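Local coordinates for protein aminopeptidase (Aneurinibacillus sp. AM-1, PDB 5IB9) that probably acts as a zinc-dependent exopeptidase of peptidase family M28, releasing amino acids from the N termini of peptides, at residues Thr13-Met18 with Ile380-Leu385; Leu249-Val254 with Asn387-Val392; Tyr19-Phe24 with Val41-Gln46. All coordinates share one frame; numbering follows the deposited sequence.

Contact 1 (Thr13-Met18 with Ile380-Leu385). With ZN (zinc ion), chain E; ZN (zinc ion), chain F.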
# COMPACT_ATOMS: atom_id res chain seq x y z
N THR A 13 16.01 -33.63 5.64
CA THR A 13 16.46 -32.45 4.91
C THR A 13 17.52 -32.74 3.84
O THR A 13 18.67 -33.17 4.09
CB THR A 13 17.11 -31.51 5.96
OG1 THR A 13 18.01 -32.31 6.81
CG2 THR A 13 16.05 -30.79 6.89
N ASP A 14 17.10 -32.59 2.59
CA ASP A 14 17.89 -33.07 1.48
C ASP A 14 18.66 -31.93 0.94
O ASP A 14 18.08 -30.98 0.32
CB ASP A 14 16.94 -33.71 0.50
CG ASP A 14 17.63 -34.34 -0.71
OD1 ASP A 14 18.63 -33.83 -1.20
OD2 ASP A 14 17.00 -35.38 -1.09
N ALA A 15 19.97 -31.97 1.12
CA ALA A 15 20.78 -30.88 0.69
C ALA A 15 20.99 -30.86 -0.85
O ALA A 15 21.34 -29.79 -1.38
CB ALA A 15 22.16 -30.92 1.42
N GLU A 16 20.84 -32.01 -1.52
CA GLU A 16 20.88 -31.99 -2.99
C GLU A 16 19.66 -31.21 -3.58
O GLU A 16 19.89 -30.47 -4.53
CB GLU A 16 20.96 -33.42 -3.49
CG GLU A 16 22.36 -34.04 -3.21
CD GLU A 16 22.62 -34.46 -1.71
OE1 GLU A 16 23.79 -34.31 -1.23
OE2 GLU A 16 21.71 -35.00 -1.00
N ASN A 17 18.50 -31.37 -2.99
CA ASN A 17 17.29 -30.62 -3.43
C ASN A 17 17.67 -29.13 -3.32
O ASN A 17 17.38 -28.31 -4.21
CB ASN A 17 16.11 -30.94 -2.58
CG ASN A 17 15.54 -32.30 -2.81
OD1 ASN A 17 15.89 -33.00 -3.81
ND2 ASN A 17 14.56 -32.66 -1.97
N MET A 18 18.24 -28.76 -2.15
CA MET A 18 18.48 -27.34 -1.96
C MET A 18 19.49 -26.76 -2.87
O MET A 18 19.38 -25.68 -3.41
CB MET A 18 18.88 -27.04 -0.48
CG MET A 18 17.68 -27.37 0.40
SD MET A 18 17.95 -26.96 2.19
CE MET A 18 19.03 -28.27 2.70
N ILE A 380 28.40 -21.84 -2.58
CA ILE A 380 27.44 -22.48 -1.70
C ILE A 380 27.96 -23.77 -1.02
O ILE A 380 28.60 -24.66 -1.64
CB ILE A 380 26.13 -22.76 -2.48
CG1 ILE A 380 25.58 -21.41 -3.02
CG2 ILE A 380 25.17 -23.62 -1.57
CD1 ILE A 380 24.99 -20.48 -1.88
N SER A 381 27.68 -23.84 0.30
CA SER A 381 27.96 -25.00 1.10
C SER A 381 26.67 -25.80 1.38
O SER A 381 25.75 -25.32 2.11
CB SER A 381 28.56 -24.53 2.44
OG SER A 381 28.53 -25.69 3.28
N LYS A 382 26.59 -27.04 0.88
CA LYS A 382 25.50 -27.93 1.20
C LYS A 382 25.39 -28.20 2.70
O LYS A 382 24.29 -28.33 3.27
CB LYS A 382 25.62 -29.22 0.45
CG LYS A 382 25.46 -29.01 -1.07
CD LYS A 382 26.01 -30.25 -1.78
CE LYS A 382 25.02 -31.38 -1.73
NZ LYS A 382 25.41 -32.35 -2.93
N GLU A 383 26.57 -28.31 3.36
CA GLU A 383 26.50 -28.60 4.78
C GLU A 383 25.82 -27.47 5.58
O GLU A 383 25.07 -27.77 6.53
CB GLU A 383 27.94 -28.82 5.28
CG GLU A 383 28.13 -29.21 6.75
CD GLU A 383 29.60 -29.38 7.07
OE1 GLU A 383 30.05 -30.44 6.59
OE2 GLU A 383 30.20 -28.49 7.63
N LYS A 384 26.13 -26.24 5.21
CA LYS A 384 25.53 -25.04 5.85
C LYS A 384 24.04 -25.08 5.56
O LYS A 384 23.23 -24.83 6.46
CB LYS A 384 26.16 -23.74 5.45
CG LYS A 384 27.60 -23.66 6.01
CD LYS A 384 28.15 -22.30 5.72
CE LYS A 384 28.17 -21.39 6.87
NZ LYS A 384 29.30 -20.45 6.73
N LEU A 385 23.63 -25.25 4.30
CA LEU A 385 22.22 -25.26 3.97
C LEU A 385 21.52 -26.33 4.79
O LEU A 385 20.42 -26.10 5.35
CB LEU A 385 22.01 -25.64 2.48
CG LEU A 385 22.43 -24.59 1.49
CD1 LEU A 385 22.35 -25.26 0.10
CD2 LEU A 385 21.60 -23.30 1.48
ZN ZN E . 19.67 -33.39 5.95
ZN ZN F . 32.00 -30.48 6.75
O HOH W 1 20.35 -33.78 7.91
O HOH W 2 21.25 -34.35 5.03
O HOH W 3 18.70 -35.40 6.02
O HOH W 4 32.37 -32.11 6.02
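A15 and K382 lie in the first turns of two helices that all but abut, their CA atoms only 5.6 Å apart. The small side chain of A15 permits this, its CB resting 3.8 Å from K382 O. Each helix is N-capped just ahead of the meeting point: D14 OD1 takes the N-H of N17 at 3.0 Å from above the carboxylate plane, and S381 OG takes that of K384 in a nearly straight bond (165°). On the outer side, K382 bends at chi3 (79°) and swings its end toward E16, whose own chain is folded at chi2 (76°). The two side chains cross at about a right angle, and K382 NZ reaches E16 OE1 at 3.1 Å in a salt bridge whose hydrogen bond is weak. With an alanine in place of K382, E16 would probably lose this charge partner and its carboxylate would be freer to turn. Inward the contact becomes apolar, L385 CD1 lying 3.9 Å from M18 CB. T13 adds a metal link: its O, at 2.1 Å, and its OG1 bind a zinc ion that D386 of helix 382-400 and three waters also ligate. Around this junction M18 packs on V247 and E250 of helix 238-256, L385 reaches I22 further along helix 15-25, and the backbone of S381 is hydrogen-bonded to G304, a little beyond strand 294-300.

Contact 2 (Leu249-Val254 with Asn387-Val392); sequences LELARV and NVADIV. With ZN (zinc ion), chain D.
L251 carries this contact between helices 238-256 and 382-400, spreading its two methyl groups over different residues of the facing helix. L251 CD2 comes within 3.4 Å of A389 O and 4.2 Å of A389 CB, while L251 CD1 lies 3.9 Å from V392 CG1. The CG of L251 stands beside the backbone N (chi1 -68°) and the chain runs on extended, which carries the fork across to A389, whose CA is 6.7 Å from that of L251. V392 meets the fork at about a right angle, its CG1 turned anti to the backbone N.

In the next shell, A389 is also covered by T13 and M18, and V392 packs on F298 and L300 of strand 294-300. One residue before L251, the buried carboxylate of E250 is gripped side-on by R253: R253 NE meets E250 OE1 at 2.9 Å and R253 NH2 meets E250 OE2 at 2.8 Å, both partners close to the guanidinium plane. D14 N and N17 ND2 bond to the same carboxylate, joining it to the start of helix 15-25. One residue after A389, D390 OD2 binds a zinc ion at 2.0 Å together with D386, while D390 OD1 is hydrogen-bonded to T13 OG1. A water on this zinc ion also ligates the one held by T13.

The interface proper is thus made by methyl groups, one of them against a backbone carbonyl, and has no hydrogen bond across it; the polar chemistry is displaced to its flanks. Four donors round E250 would be expected to favour its ionised form, and the zinc ions probably offset the negative charge of D386 and D390.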
# COMPACT_ATOMS: atom_id res chain seq x y z
N LEU A 249 11.63 -23.99 0.51
CA LEU A 249 11.02 -25.09 -0.29
C LEU A 249 11.29 -26.41 0.39
O LEU A 249 10.39 -27.19 0.51
CB LEU A 249 11.59 -25.04 -1.72
CG LEU A 249 11.08 -23.96 -2.62
CD1 LEU A 249 11.84 -24.05 -3.94
CD2 LEU A 249 9.56 -24.19 -2.88
N GLU A 250 12.55 -26.60 0.81
CA GLU A 250 12.90 -27.90 1.35
C GLU A 250 12.11 -28.16 2.65
O GLU A 250 11.66 -29.28 2.94
CB GLU A 250 14.39 -28.07 1.46
CG GLU A 250 14.80 -29.48 2.03
CD GLU A 250 14.36 -30.72 1.24
OE1 GLU A 250 13.84 -30.68 0.10
OE2 GLU A 250 14.53 -31.80 1.87
N LEU A 251 11.99 -27.15 3.52
CA LEU A 251 11.25 -27.37 4.73
C LEU A 251 9.77 -27.57 4.39
O LEU A 251 9.06 -28.36 5.10
CB LEU A 251 11.39 -26.20 5.78
CG LEU A 251 12.85 -26.19 6.30
CD1 LEU A 251 12.95 -24.99 7.21
CD2 LEU A 251 13.22 -27.46 7.06
N ALA A 252 9.25 -26.88 3.34
CA ALA A 252 7.84 -27.21 3.00
C ALA A 252 7.74 -28.69 2.54
O ALA A 252 6.78 -29.30 2.90
CB ALA A 252 7.40 -26.34 1.84
N ARG A 253 8.71 -29.24 1.81
CA ARG A 253 8.64 -30.64 1.40
C ARG A 253 8.73 -31.49 2.62
O ARG A 253 7.93 -32.44 2.81
CB ARG A 253 9.80 -30.89 0.51
CG ARG A 253 9.71 -32.33 -0.12
CD ARG A 253 10.97 -32.69 -0.92
NE ARG A 253 12.02 -32.99 0.04
CZ ARG A 253 12.11 -34.09 0.78
NH1 ARG A 253 11.24 -35.09 0.54
NH2 ARG A 253 13.08 -34.17 1.73
N VAL A 254 9.66 -31.18 3.51
CA VAL A 254 9.77 -32.00 4.76
C VAL A 254 8.48 -32.01 5.54
O VAL A 254 8.03 -33.09 5.99
CB VAL A 254 10.95 -31.47 5.65
CG1 VAL A 254 10.89 -32.11 7.08
CG2 VAL A 254 12.26 -31.86 4.97
N ASN A 387 22.39 -27.56 7.69
CA ASN A 387 22.35 -27.26 9.10
C ASN A 387 21.26 -26.23 9.36
O ASN A 387 20.58 -26.35 10.37
CB ASN A 387 23.71 -26.65 9.45
CG ASN A 387 23.78 -26.25 10.95
OD1 ASN A 387 23.58 -27.12 11.83
ND2 ASN A 387 23.94 -25.03 11.21
N VAL A 388 21.12 -25.24 8.47
CA VAL A 388 20.06 -24.23 8.69
C VAL A 388 18.70 -24.88 8.56
O VAL A 388 17.75 -24.63 9.35
CB VAL A 388 20.23 -23.04 7.76
CG1 VAL A 388 18.98 -22.05 7.85
CG2 VAL A 388 21.51 -22.36 8.13
N ALA A 389 18.53 -25.73 7.56
CA ALA A 389 17.27 -26.41 7.45
C ALA A 389 17.02 -27.29 8.69
O ALA A 389 15.87 -27.32 9.18
CB ALA A 389 17.33 -27.30 6.15
N ASP A 390 18.06 -27.99 9.22
CA ASP A 390 17.76 -28.80 10.43
C ASP A 390 17.35 -27.92 11.59
O ASP A 390 16.46 -28.25 12.34
CB ASP A 390 19.07 -29.58 10.78
CG ASP A 390 19.37 -30.65 9.83
OD1 ASP A 390 18.52 -31.12 9.10
OD2 ASP A 390 20.56 -31.02 9.84
N ILE A 391 18.06 -26.80 11.84
CA ILE A 391 17.78 -25.95 13.00
C ILE A 391 16.39 -25.23 12.85
O ILE A 391 15.55 -25.25 13.79
CB ILE A 391 18.89 -24.98 13.22
CG1 ILE A 391 20.16 -25.68 13.80
CG2 ILE A 391 18.49 -23.85 14.18
CD1 ILE A 391 21.47 -24.88 13.68
N VAL A 392 16.17 -24.60 11.69
CA VAL A 392 14.92 -23.84 11.48
C VAL A 392 13.77 -24.88 11.45
O VAL A 392 12.73 -24.63 12.00
CB VAL A 392 15.03 -22.93 10.28
CG1 VAL A 392 13.63 -22.32 9.92
CG2 VAL A 392 15.96 -21.81 10.60
ZN ZN D . 21.31 -32.45 8.74
O HOH W 1 20.35 -33.78 7.91
O HOH W 5 23.13 -33.17 9.50
O HOH W 6 22.44 -33.56 10.54

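Contact 3 (Tyr19-Phe24 with Val41-Gln46); sequences YNTIQF and VRYIEQ
N20 marks the start of the contact, its carbonyl O passing 4.1 Å from Y43 OH. T21 comes next. T21 CA lies 3.8 Å from Y43 OH, and T21 CG2 sits at the edge of the Y43 ring, near its plane. A water 2.7 Å from Y43 OH also approaches T21 OG1, though so closely that this second half of the bridge is doubtful; T21 OG1 is in any case bonded to N17 O one turn back. A turn further on, F24 supplies the main interaction, an offset stack with Y43 in which the ring centroids are 4.0 Å apart and the planes only 7° from parallel. F24 CD2 hangs above the centre of the Y43 ring, whereas Y43 CD1 falls toward the rim of the F24 ring. Both residues hold CG anti to the backbone N (chi1 178° in each), and the two side chains slide past each other in opposite directions. F24 CB adds an off-centre CH-pi contact to the tyrosine face. The rings span a gap too wide for close backbone approach, the axes of these segments lying 11.8 Å apart at 158°, as in an antiparallel helical hairpin built from consecutive helices.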
# COMPACT_ATOMS: atom_id res chain seq x y z
N TYR A 19 20.59 -27.51 -3.08
CA TYR A 19 21.57 -27.06 -4.03
C TYR A 19 20.96 -26.95 -5.48
O TYR A 19 21.22 -25.99 -6.15
CB TYR A 19 22.73 -28.13 -4.07
CG TYR A 19 23.92 -27.78 -4.92
CD1 TYR A 19 24.97 -26.95 -4.48
CD2 TYR A 19 23.92 -28.26 -6.25
CE1 TYR A 19 26.10 -26.65 -5.36
CE2 TYR A 19 24.99 -27.94 -7.12
CZ TYR A 19 26.03 -27.14 -6.67
OH TYR A 19 27.07 -26.86 -7.59
N ASN A 20 20.14 -27.93 -5.80
CA ASN A 20 19.49 -27.90 -7.18
C ASN A 20 18.57 -26.66 -7.31
O ASN A 20 18.51 -26.05 -8.38
CB ASN A 20 18.73 -29.20 -7.40
CG ASN A 20 19.72 -30.38 -7.67
OD1 ASN A 20 20.90 -30.16 -7.86
ND2 ASN A 20 19.19 -31.60 -7.57
N THR A 21 17.84 -26.35 -6.23
CA THR A 21 17.10 -25.11 -6.34
C THR A 21 17.94 -23.88 -6.58
O THR A 21 17.64 -23.01 -7.42
CB THR A 21 16.30 -24.93 -4.97
OG1 THR A 21 15.31 -25.92 -4.82
CG2 THR A 21 15.67 -23.48 -4.89
N ILE A 22 19.07 -23.77 -5.86
CA ILE A 22 19.97 -22.59 -6.06
C ILE A 22 20.55 -22.59 -7.50
O ILE A 22 20.70 -21.52 -8.09
CB ILE A 22 21.13 -22.49 -4.97
CG1 ILE A 22 20.41 -22.44 -3.59
CG2 ILE A 22 22.02 -21.36 -5.22
CD1 ILE A 22 21.39 -22.73 -2.35
N GLN A 23 20.92 -23.78 -7.95
CA GLN A 23 21.52 -23.90 -9.29
C GLN A 23 20.49 -23.38 -10.31
O GLN A 23 20.88 -22.57 -11.17
CB GLN A 23 21.75 -25.37 -9.56
CG GLN A 23 22.48 -25.60 -10.91
CD GLN A 23 22.88 -27.09 -11.02
OE1 GLN A 23 22.11 -28.01 -10.66
NE2 GLN A 23 24.09 -27.32 -11.47
N PHE A 24 19.23 -23.79 -10.14
CA PHE A 24 18.18 -23.30 -11.10
C PHE A 24 18.08 -21.77 -11.02
O PHE A 24 18.06 -21.05 -12.05
CB PHE A 24 16.81 -24.01 -10.89
CG PHE A 24 15.78 -23.47 -11.83
CD1 PHE A 24 15.73 -23.94 -13.16
CD2 PHE A 24 14.99 -22.34 -11.44
CE1 PHE A 24 14.86 -23.27 -14.10
CE2 PHE A 24 14.12 -21.63 -12.35
CZ PHE A 24 14.07 -22.20 -13.70
N VAL A 41 9.29 -16.99 -9.72
CA VAL A 41 7.92 -17.16 -9.14
C VAL A 41 7.26 -18.43 -9.68
O VAL A 41 6.73 -19.23 -8.90
CB VAL A 41 7.09 -15.89 -9.44
CG1 VAL A 41 5.60 -16.21 -9.30
CG2 VAL A 41 7.59 -14.78 -8.59
N ARG A 42 7.33 -18.64 -11.03
CA ARG A 42 6.74 -19.82 -11.56
C ARG A 42 7.39 -21.07 -11.06
O ARG A 42 6.75 -22.12 -10.83
CB ARG A 42 6.81 -19.76 -13.09
CG ARG A 42 5.83 -18.76 -13.67
CD ARG A 42 4.58 -19.54 -13.99
NE ARG A 42 3.69 -19.29 -12.89
CZ ARG A 42 2.97 -18.18 -12.77
NH1 ARG A 42 3.12 -17.24 -13.69
NH2 ARG A 42 2.12 -18.04 -11.72
N TYR A 43 8.74 -21.07 -10.98
CA TYR A 43 9.48 -22.22 -10.54
C TYR A 43 9.11 -22.59 -9.12
O TYR A 43 8.90 -23.79 -8.77
CB TYR A 43 10.97 -21.92 -10.70
CG TYR A 43 11.85 -23.07 -10.21
CD1 TYR A 43 12.21 -24.15 -11.03
CD2 TYR A 43 12.34 -23.07 -8.85
CE1 TYR A 43 13.05 -25.21 -10.55
CE2 TYR A 43 13.14 -24.11 -8.36
CZ TYR A 43 13.56 -25.12 -9.26
OH TYR A 43 14.40 -26.12 -8.79
N ILE A 44 9.16 -21.53 -8.25
CA ILE A 44 8.80 -21.68 -6.80
C ILE A 44 7.39 -22.25 -6.65
O ILE A 44 7.22 -23.27 -5.92
CB ILE A 44 9.06 -20.39 -6.06
CG1 ILE A 44 10.59 -20.18 -6.09
CG2 ILE A 44 8.56 -20.53 -4.57
CD1 ILE A 44 10.97 -18.73 -5.77
N GLU A 45 6.47 -21.67 -7.39
CA GLU A 45 5.08 -22.18 -7.32
C GLU A 45 5.04 -23.66 -7.71
O GLU A 45 4.38 -24.48 -6.99
CB GLU A 45 4.30 -21.30 -8.35
CG GLU A 45 2.92 -22.00 -8.57
CD GLU A 45 2.12 -21.26 -9.66
OE1 GLU A 45 2.59 -20.33 -10.27
OE2 GLU A 45 1.01 -21.78 -9.83
N GLN A 46 5.72 -24.05 -8.78
CA GLN A 46 5.75 -25.46 -9.22
C GLN A 46 6.31 -26.36 -8.18
O GLN A 46 5.79 -27.46 -7.97
CB GLN A 46 6.50 -25.60 -10.54
CG GLN A 46 6.61 -27.09 -11.00
CD GLN A 46 5.26 -27.75 -11.17
OE1 GLN A 46 4.23 -27.10 -11.51
NE2 GLN A 46 5.26 -29.06 -10.99
O HOH W 7 13.94 -27.18 -6.35

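How the contacts relate
From the N terminus, contact 3 closes first, folding helix 35-50 back against helix 15-25 after a short connection. It is nested inside the far larger loop closed by contact 1, which brings the beginning of helix 15-25 to the beginning of helix 382-400 across some 360 residues. Contact 2 opens within that loop, on helix 238-256, and closes just beyond its end, so contacts 1 and 2 cross; contacts 2 and 3 follow in series. Helix 15-25 is shared by contacts 1 and 3, helix 382-400 by contacts 1 and 2. Together they tie the N-terminal helical pair to two helices of the M28 peptidase region.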